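PDB 3KNZ: putative sugar binding protein from Salmonella enterica subsp. enterica serovar Typhimurium, which probably binds phosphosugars or related carbohydrate derivatives through its SIS domains, although its exact role is not established. Local coordinates for residues A[218-223]-A[272-277]; A[224-229]-A[251-256]; A[69-74]-A[171-176]. One frame throughout, in Å; residues are numbered along the deposited sequence.

Contact 1 (A[218-223]-A[272-277])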
loop_
_atom_site.group_PDB
_atom_site.type_symbol
_atom_site.label_atom_id
_atom_site.label_comp_id
_atom_site.label_asym_id
_atom_site.label_seq_id
_atom_site.Cartn_x
_atom_site.Cartn_y
_atom_site.Cartn_z
ATOM N N LEU A 218 -3.881 28.571 13.457
ATOM C CA LEU A 218 -4.688 28.214 14.634
ATOM C C LEU A 218 -5.762 27.143 14.379
ATOM O O LEU A 218 -5.882 26.185 15.150
ATOM C CB LEU A 218 -5.326 29.480 15.232
ATOM C CG LEU A 218 -4.335 30.494 15.823
ATOM C CD1 LEU A 218 -5.001 31.836 16.121
ATOM C CD2 LEU A 218 -3.656 29.922 17.074
ATOM N N ALA A 219 -6.535 27.300 13.306
ATOM C CA ALA A 219 -7.597 26.349 12.993
ATOM C C ALA A 219 -7.066 24.915 12.914
ATOM O O ALA A 219 -7.639 23.994 13.511
ATOM C CB ALA A 219 -8.286 26.741 11.691
ATOM N N LEU A 220 -5.964 24.728 12.188
ATOM C CA LEU A 220 -5.379 23.395 12.020
ATOM C C LEU A 220 -4.759 22.856 13.311
ATOM O O LEU A 220 -4.728 21.645 13.526
ATOM C CB LEU A 220 -4.373 23.376 10.862
ATOM C CG LEU A 220 -4.994 23.494 9.462
ATOM C CD1 LEU A 220 -3.929 23.766 8.417
ATOM C CD2 LEU A 220 -5.791 22.253 9.100
ATOM N N ARG A 221 -4.274 23.749 14.169
ATOM C CA ARG A 221 -3.737 23.335 15.466
ATOM C C ARG A 221 -4.864 22.742 16.325
ATOM O O ARG A 221 -4.678 21.721 16.988
ATOM C CB ARG A 221 -3.119 24.520 16.218
ATOM C CG ARG A 221 -1.936 25.195 15.531
ATOM C CD ARG A 221 -1.396 26.345 16.382
ATOM N N ASP A 222 -6.035 23.382 16.290
ATOM C CA ASP A 222 -7.194 22.967 17.099
ATOM C C ASP A 222 -7.989 21.747 16.573
ATOM O O ASP A 222 -9.057 21.435 17.104
ATOM C CB ASP A 222 -8.144 24.164 17.284
ATOM N N SER A 223 -7.482 21.060 15.549
ATOM C CA SER A 223 -8.167 19.891 14.995
ATOM C C SER A 223 -7.565 18.599 15.556
ATOM O O SER A 223 -6.337 18.455 15.630
ATOM C CB SER A 223 -8.083 19.895 13.469
ATOM O OG SER A 223 -6.735 19.856 13.036
ATOM N N GLN A 272 -14.828 15.957 14.110
ATOM C CA GLN A 272 -13.624 16.520 14.734
ATOM C C GLN A 272 -12.425 16.573 13.769
ATOM O O GLN A 272 -11.367 17.102 14.114
ATOM C CB GLN A 272 -13.202 15.685 15.952
ATOM C CG GLN A 272 -14.336 15.085 16.788
ATOM C CD GLN A 272 -15.342 16.101 17.280
ATOM O OE1 GLN A 272 -14.993 17.224 17.645
ATOM N NE2 GLN A 272 -16.609 15.699 17.309
ATOM N N SER A 273 -12.587 16.011 12.575
ATOM C CA SER A 273 -11.511 15.966 11.589
ATOM C C SER A 273 -11.415 17.207 10.723
ATOM O O SER A 273 -12.405 17.899 10.499
ATOM C CB SER A 273 -11.713 14.784 10.651
ATOM O OG SER A 273 -11.737 13.569 11.355
ATOM N N ALA A 274 -10.203 17.464 10.237
ATOM C CA ALA A 274 -9.938 18.562 9.313
ATOM C C ALA A 274 -9.560 17.928 7.991
ATOM O O ALA A 274 -8.825 16.938 7.952
ATOM C CB ALA A 274 -8.813 19.452 9.811
ATOM N N LEU A 275 -10.086 18.476 6.907
ATOM C CA LEU A 275 -9.790 17.956 5.590
ATOM C C LEU A 275 -8.978 18.972 4.803
ATOM O O LEU A 275 -9.295 20.164 4.799
ATOM C CB LEU A 275 -11.085 17.651 4.830
ATOM C CG LEU A 275 -10.925 16.999 3.451
ATOM C CD1 LEU A 275 -10.265 15.632 3.585
ATOM C CD2 LEU A 275 -12.270 16.869 2.754
ATOM N N ILE A 276 -7.902 18.500 4.185
ATOM C CA ILE A 276 -7.127 19.301 3.271
ATOM C C ILE A 276 -7.294 18.535 1.982
ATOM O O ILE A 276 -7.026 17.335 1.917
ATOM C CB ILE A 276 -5.651 19.432 3.657
ATOM C CG1 ILE A 276 -5.518 20.184 4.993
ATOM C CG2 ILE A 276 -4.903 20.185 2.564
ATOM C CD1 ILE A 276 -4.098 20.332 5.504
HETATM N N MSE A 277 -7.780 19.220 0.960
HETATM C CA MSE A 277 -8.085 18.582 -0.299
HETATM C C MSE A 277 -7.310 19.274 -1.394
HETATM O O MSE A 277 -7.181 20.501 -1.393
HETATM C CB MSE A 277 -9.584 18.718 -0.552
HETATM C CG MSE A 277 -10.180 17.718 -1.519
HETATM SE SE MSE A 277 -12.081 18.071 -1.783
HETATM C CE MSE A 277 -12.562 18.568 0.032
#

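Contact 2 (A[224-229]-A[251-256])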
loop_
_atom_site.group_PDB
_atom_site.type_symbol
_atom_site.label_atom_id
_atom_site.label_comp_id
_atom_site.label_asym_id
_atom_site.label_seq_id
_atom_site.Cartn_x
_atom_site.Cartn_y
_atom_site.Cartn_z
ATOM N N ALA A 224 -8.435 17.663 15.948
ATOM C CA ALA A 224 -8.027 16.370 16.529
ATOM C C ALA A 224 -7.105 15.566 15.622
ATOM O O ALA A 224 -6.127 14.975 16.077
ATOM C CB ALA A 224 -9.263 15.535 16.871
ATOM N N ASP A 225 -7.456 15.520 14.341
ATOM C CA ASP A 225 -6.670 14.810 13.353
ATOM C C ASP A 225 -6.943 15.402 11.978
ATOM O O ASP A 225 -8.018 15.950 11.712
ATOM C CB ASP A 225 -6.990 13.315 13.363
ATOM C CG ASP A 225 -8.400 13.015 12.900
ATOM O OD1 ASP A 225 -9.283 13.881 13.033
ATOM O OD2 ASP A 225 -8.629 11.901 12.410
ATOM N N ILE A 226 -5.962 15.269 11.102
ATOM C CA ILE A 226 -6.038 15.856 9.789
ATOM C C ILE A 226 -6.054 14.766 8.740
ATOM O O ILE A 226 -5.313 13.797 8.837
ATOM C CB ILE A 226 -4.824 16.777 9.560
ATOM C CG1 ILE A 226 -4.802 17.871 10.642
ATOM C CG2 ILE A 226 -4.847 17.354 8.143
ATOM C CD1 ILE A 226 -3.514 18.697 10.698
ATOM N N ARG A 227 -6.907 14.932 7.740
ATOM C CA ARG A 227 -7.006 13.980 6.654
ATOM C C ARG A 227 -6.749 14.739 5.353
ATOM O O ARG A 227 -7.304 15.819 5.130
ATOM C CB ARG A 227 -8.402 13.364 6.635
ATOM C CG ARG A 227 -8.884 12.841 7.988
ATOM C CD ARG A 227 -8.163 11.583 8.426
ATOM N NE ARG A 227 -8.581 11.169 9.764
ATOM C CZ ARG A 227 -8.297 9.990 10.323
ATOM N NH1 ARG A 227 -7.612 9.073 9.663
ATOM N NH2 ARG A 227 -8.727 9.718 11.548
ATOM N N LEU A 228 -5.894 14.180 4.506
ATOM C CA LEU A 228 -5.555 14.794 3.233
ATOM C C LEU A 228 -6.095 13.922 2.125
ATOM O O LEU A 228 -5.990 12.705 2.206
ATOM C CB LEU A 228 -4.039 14.872 3.063
ATOM C CG LEU A 228 -3.252 15.382 4.259
ATOM C CD1 LEU A 228 -1.788 15.542 3.861
ATOM C CD2 LEU A 228 -3.834 16.689 4.753
ATOM N N THR A 229 -6.664 14.524 1.091
ATOM C CA THR A 229 -7.157 13.745 -0.034
ATOM C C THR A 229 -6.788 14.420 -1.338
ATOM O O THR A 229 -6.444 15.599 -1.371
ATOM C CB THR A 229 -8.685 13.548 -0.001
ATOM O OG1 THR A 229 -9.070 12.555 -0.972
ATOM C CG2 THR A 229 -9.398 14.856 -0.301
ATOM N N CYS A 251 0.791 14.516 15.533
ATOM C CA CYS A 251 -0.605 14.112 15.698
ATOM C C CYS A 251 -1.083 13.425 14.404
ATOM O O CYS A 251 -0.446 13.546 13.356
ATOM C CB CYS A 251 -1.492 15.270 16.174
ATOM S SG CYS A 251 -1.270 16.817 15.316
ATOM N N PRO A 252 -2.197 12.686 14.479
ATOM C CA PRO A 252 -2.628 11.856 13.353
ATOM C C PRO A 252 -2.924 12.579 12.049
ATOM O O PRO A 252 -3.711 13.533 12.024
ATOM C CB PRO A 252 -3.905 11.171 13.878
ATOM C CG PRO A 252 -3.880 11.355 15.363
ATOM C CD PRO A 252 -3.179 12.657 15.577
ATOM N N VAL A 253 -2.300 12.096 10.974
ATOM C CA VAL A 253 -2.514 12.637 9.646
ATOM C C VAL A 253 -2.451 11.506 8.624
ATOM O O VAL A 253 -1.496 10.742 8.593
ATOM C CB VAL A 253 -1.471 13.707 9.281
ATOM C CG1 VAL A 253 -1.859 14.388 7.961
ATOM C CG2 VAL A 253 -1.343 14.736 10.398
ATOM N N SER A 254 -3.477 11.401 7.790
ATOM C CA SER A 254 -3.520 10.370 6.770
ATOM C C SER A 254 -3.880 10.972 5.420
ATOM O O SER A 254 -4.645 11.927 5.333
ATOM C CB SER A 254 -4.526 9.286 7.156
ATOM O OG SER A 254 -4.119 8.633 8.338
ATOM N N GLY A 255 -3.314 10.403 4.366
ATOM C CA GLY A 255 -3.576 10.861 3.004
ATOM C C GLY A 255 -4.266 9.774 2.198
ATOM O O GLY A 255 -3.766 8.659 2.100
ATOM N N TYR A 256 -5.408 10.100 1.608
ATOM C CA TYR A 256 -6.162 9.120 0.851
ATOM C C TYR A 256 -6.345 9.531 -0.596
ATOM O O TYR A 256 -6.304 10.716 -0.920
ATOM C CB TYR A 256 -7.558 8.976 1.459
ATOM C CG TYR A 256 -7.578 8.656 2.935
ATOM C CD1 TYR A 256 -7.336 9.645 3.879
ATOM C CD2 TYR A 256 -7.872 7.377 3.387
ATOM C CE1 TYR A 256 -7.362 9.367 5.223
ATOM C CE2 TYR A 256 -7.904 7.091 4.732
ATOM C CZ TYR A 256 -7.646 8.086 5.645
ATOM O OH TYR A 256 -7.680 7.810 6.990
#

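Contact 3 (A[69-74]-A[171-176])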
loop_
_atom_site.group_PDB
_atom_site.type_symbol
_atom_site.label_atom_id
_atom_site.label_comp_id
_atom_site.label_asym_id
_atom_site.label_seq_id
_atom_site.Cartn_x
_atom_site.Cartn_y
_atom_site.Cartn_z
ATOM N N ARG A 69 5.835 6.938 -10.623
ATOM C CA ARG A 69 5.456 5.707 -11.324
ATOM C C ARG A 69 4.981 5.928 -12.769
ATOM O O ARG A 69 5.564 5.384 -13.710
ATOM C CB ARG A 69 4.397 4.929 -10.527
ATOM C CG ARG A 69 4.143 3.503 -11.050
ATOM C CD ARG A 69 3.137 2.735 -10.184
ATOM N NE ARG A 69 1.775 3.248 -10.331
ATOM C CZ ARG A 69 0.863 2.739 -11.163
ATOM N NH1 ARG A 69 1.148 1.688 -11.921
ATOM N NH2 ARG A 69 -0.351 3.272 -11.234
ATOM N N THR A 70 3.927 6.721 -12.940
ATOM C CA THR A 70 3.365 6.976 -14.270
ATOM C C THR A 70 4.392 7.498 -15.267
ATOM O O THR A 70 4.485 7.005 -16.380
ATOM C CB THR A 70 2.229 7.999 -14.203
ATOM O OG1 THR A 70 1.191 7.486 -13.366
ATOM C CG2 THR A 70 1.676 8.282 -15.593
ATOM N N PHE A 71 5.152 8.505 -14.856
ATOM C CA PHE A 71 6.147 9.115 -15.721
ATOM C C PHE A 71 7.151 8.067 -16.153
ATOM O O PHE A 71 7.563 8.035 -17.308
ATOM C CB PHE A 71 6.857 10.268 -14.998
ATOM C CG PHE A 71 7.713 11.111 -15.899
ATOM C CD1 PHE A 71 7.136 12.079 -16.706
ATOM C CD2 PHE A 71 9.081 10.939 -15.942
ATOM C CE1 PHE A 71 7.899 12.855 -17.535
ATOM C CE2 PHE A 71 9.857 11.713 -16.775
ATOM C CZ PHE A 71 9.265 12.672 -17.575
HETATM N N MSE A 72 7.529 7.193 -15.228
HETATM C CA MSE A 72 8.488 6.150 -15.554
HETATM C C MSE A 72 7.933 5.102 -16.502
HETATM O O MSE A 72 8.640 4.655 -17.406
HETATM C CB MSE A 72 9.000 5.460 -14.304
HETATM C CG MSE A 72 9.803 6.364 -13.410
HETATM SE SE MSE A 72 11.313 5.364 -12.712
HETATM C CE MSE A 72 12.135 4.900 -14.407
ATOM N N GLN A 73 6.686 4.694 -16.287
ATOM C CA GLN A 73 6.061 3.710 -17.164
ATOM C C GLN A 73 6.084 4.193 -18.588
ATOM O O GLN A 73 6.502 3.480 -19.488
ATOM C CB GLN A 73 4.595 3.504 -16.817
ATOM C CG GLN A 73 4.306 2.718 -15.585
ATOM C CD GLN A 73 2.817 2.589 -15.370
ATOM O OE1 GLN A 73 2.262 1.490 -15.456
ATOM N NE2 GLN A 73 2.150 3.718 -15.145
ATOM N N ARG A 74 5.616 5.416 -18.774
ATOM C CA ARG A 74 5.501 6.006 -20.095
ATOM C C ARG A 74 6.830 6.052 -20.837
ATOM O O ARG A 74 6.947 5.531 -21.946
ATOM C CB ARG A 74 4.925 7.420 -19.972
ATOM C CG ARG A 74 4.561 8.085 -21.290
ATOM C CD ARG A 74 3.966 9.448 -21.023
ATOM N NE ARG A 74 2.802 9.331 -20.157
ATOM C CZ ARG A 74 2.341 10.302 -19.377
ATOM N NH1 ARG A 74 2.960 11.477 -19.321
ATOM N NH2 ARG A 74 1.270 10.093 -18.623
ATOM N N LEU A 171 14.525 11.478 -14.334
ATOM C CA LEU A 171 15.676 11.586 -15.230
ATOM C C LEU A 171 16.122 10.196 -15.701
ATOM O O LEU A 171 16.588 10.040 -16.829
ATOM C CB LEU A 171 16.831 12.339 -14.564
ATOM C CG LEU A 171 16.543 13.809 -14.241
ATOM C CD1 LEU A 171 17.762 14.428 -13.566
ATOM C CD2 LEU A 171 16.113 14.604 -15.481
ATOM N N LEU A 172 15.985 9.187 -14.846
ATOM C CA LEU A 172 16.333 7.835 -15.262
ATOM C C LEU A 172 15.430 7.429 -16.432
ATOM O O LEU A 172 15.912 6.904 -17.437
ATOM C CB LEU A 172 16.212 6.842 -14.104
ATOM C CG LEU A 172 16.484 5.372 -14.455
ATOM C CD1 LEU A 172 17.833 5.211 -15.139
ATOM C CD2 LEU A 172 16.403 4.481 -13.218
ATOM N N ALA A 173 14.131 7.699 -16.304
ATOM C CA ALA A 173 13.148 7.380 -17.343
ATOM C C ALA A 173 13.497 8.049 -18.670
ATOM O O ALA A 173 13.335 7.448 -19.738
ATOM C CB ALA A 173 11.749 7.788 -16.896
ATOM N N LEU A 174 13.957 9.297 -18.603
ATOM C CA LEU A 174 14.376 10.034 -19.801
ATOM C C LEU A 174 15.636 9.428 -20.403
ATOM O O LEU A 174 15.818 9.448 -21.627
ATOM C CB LEU A 174 14.575 11.523 -19.493
ATOM C CG LEU A 174 13.329 12.404 -19.660
ATOM C CD1 LEU A 174 12.039 11.667 -19.335
ATOM C CD2 LEU A 174 13.457 13.699 -18.859
ATOM N N ALA A 175 16.502 8.890 -19.543
ATOM C CA ALA A 175 17.724 8.240 -20.001
ATOM C C ALA A 175 17.363 6.951 -20.746
ATOM O O ALA A 175 17.932 6.658 -21.799
ATOM C CB ALA A 175 18.655 7.949 -18.833
ATOM N N VAL A 176 16.407 6.191 -20.209
ATOM C CA VAL A 176 15.971 4.952 -20.852
ATOM C C VAL A 176 15.310 5.253 -22.198
ATOM O O VAL A 176 15.566 4.562 -23.191
ATOM C CB VAL A 176 15.007 4.132 -19.949
ATOM C CG1 VAL A 176 14.361 2.990 -20.735
ATOM C CG2 VAL A 176 15.746 3.605 -18.714
#

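Contact 1 (A[218-223]-A[272-277])
The methyl carbon of A274 meets CB of S223 at 3.8 Å, while CD2 of L220 reaches the same A274 CB at 4.2 Å. These contacts lay the end of helix 217-221, and the turn after it, on strand 273-278, the middle strand of a parallel five-stranded sheet in an α/β fold of SIS type. Two residues further along the strand, I276 points to the same face, and its CD1 lies 4.4 Å from L220 CD2. L220 therefore touches both strand residues through one methyl, CD2. Its CG stands anti to the carbonyl carbon (chi1 -71°), which carries the branched end toward the strand, while CD1 continues the extended chain.

The same apolar layer continues outward. L220 also packs on Y301 of the next strand and on L336 of helix 326-339, and I276 meets L333 and L336. The strand itself is held by backbone hydrogen bonds from A274 to D225 and R227. S273 faces away from the helix, its OG bonded to D225 OD1 and the backbone N of N270. Where the helix ends, D222 is the first residue to leave helical geometry, yet its N still bonds to L218 O at 3.0 Å.

Contact 2 (A[224-229]-A[251-256])
R227 and Y256 face each other diagonally on one side of two adjacent strands. Their side chains cross obliquely, with the guanidinium and phenol planes 43° apart. The arginine bends at chi2 (-72°), which swings its outer half across to the neighbouring strand. CD then comes near the edge of the ring, 4.0 Å from Y256 CE1, and NH1 approaches Y256 OH at 3.0 Å. That last bond is weak, since its angle at the hydrogen is only 122°. S254 OG stands a little further from the guanidinium. In the opposite direction R227 forms a salt bridge with D225 of its own strand, although the OD2 position is uncertain and its short distances carry little weight. The phenol ring of Y256 also has L228 O at its edge, in the ring plane, and meets F261 beyond the contact. A bound imidazole, probably from the crystallisation liquor, lies about 3 Å from the R227 side chain.

Strands 225-230 and 253-257 are the parallel arms of a β-α-β unit closed by helix 235-249. Four main-chain hydrogen bonds join them: I226 N to P252 O, S254 N to I226 O, L228 N to S254 O and Y256 N to L228 O. The last two are both 2.7 Å long and nearly straight.

On the face turned to the connecting helix the contact is apolar. Both methyls of V253 lie 4.1 Å from I226 CB, and CG1 also comes within 4.1 Å of L228 CG. M245 of the helix touches all three residues. G255 has no side chain there, and its CA passes 3.1 Å from L228 O. Near the start of the strands, P252 CB packs on D225 CB at 3.8 Å.

Contact 3 (A[69-74]-A[171-176])
Selenomethionine M72, A173 and F71 bury the most surface where two helices of the SIS fold, 59-76 and 161-179, run side by side. The short segments are almost parallel, 8° apart, with their axes 8.7 Å apart at closest approach. The backbones come nearest at M72 and A173, where the alanine points toward the other helix and its CA lies 5.1 Å from that of M72.

Bends at chi2 and chi3 bring the terminal methyl CE of M72 beside A173, 3.8 Å from A173 CB. The same CE lies 4.4 Å from L172 CG, the branch point of that leucine. F71 covers the alanine from another direction: its CD2 is 4.2 Å from A173 CB. The A173 methyl thus has M72 CE on one flank and the F71 ring on another.

F71 CG is anti to the backbone N (chi1 -169°), which sends the ring out past A173 to L174, whose side chain it crosses at about a right angle. Beyond the contact, F71 also meets the ring of W75, and L174 packs on W75 as well.

Polar residues elsewhere around helix 59-76 meet the second subunit: R74 NE forms a salt bridge with E91 of that subunit, and R69 NH1 and Q73 OE1 both bond to its T92 OG1. At the apolar interface between the helices, one methyl carbon, L174 CD1, touches two ring atoms of F71 equally, lying 3.4 Å from both CE2 and CZ.

Overall arrangement
Contacts 1 and 2 belong to one parallel sheet and touch directly: strands 225-230 and 273-278 are neighbours bonded through their backbones. Contact 2 is nested in the loop that contact 1 closes, and their centres lie about 9 Å apart. Contact 3 lies in the other half of the chain, its centre about 30 Å from that of contact 2 and about 36 Å from that of contact 1, beyond the chain's centre. Contacts 1 and 3 are buried and joined by apolar side chains, helix to strand in one and helix to helix in the other. Partly buried contact 2 adds regular backbone bonding and a polar face that carries R227. Contact 3 also borders the second subunit.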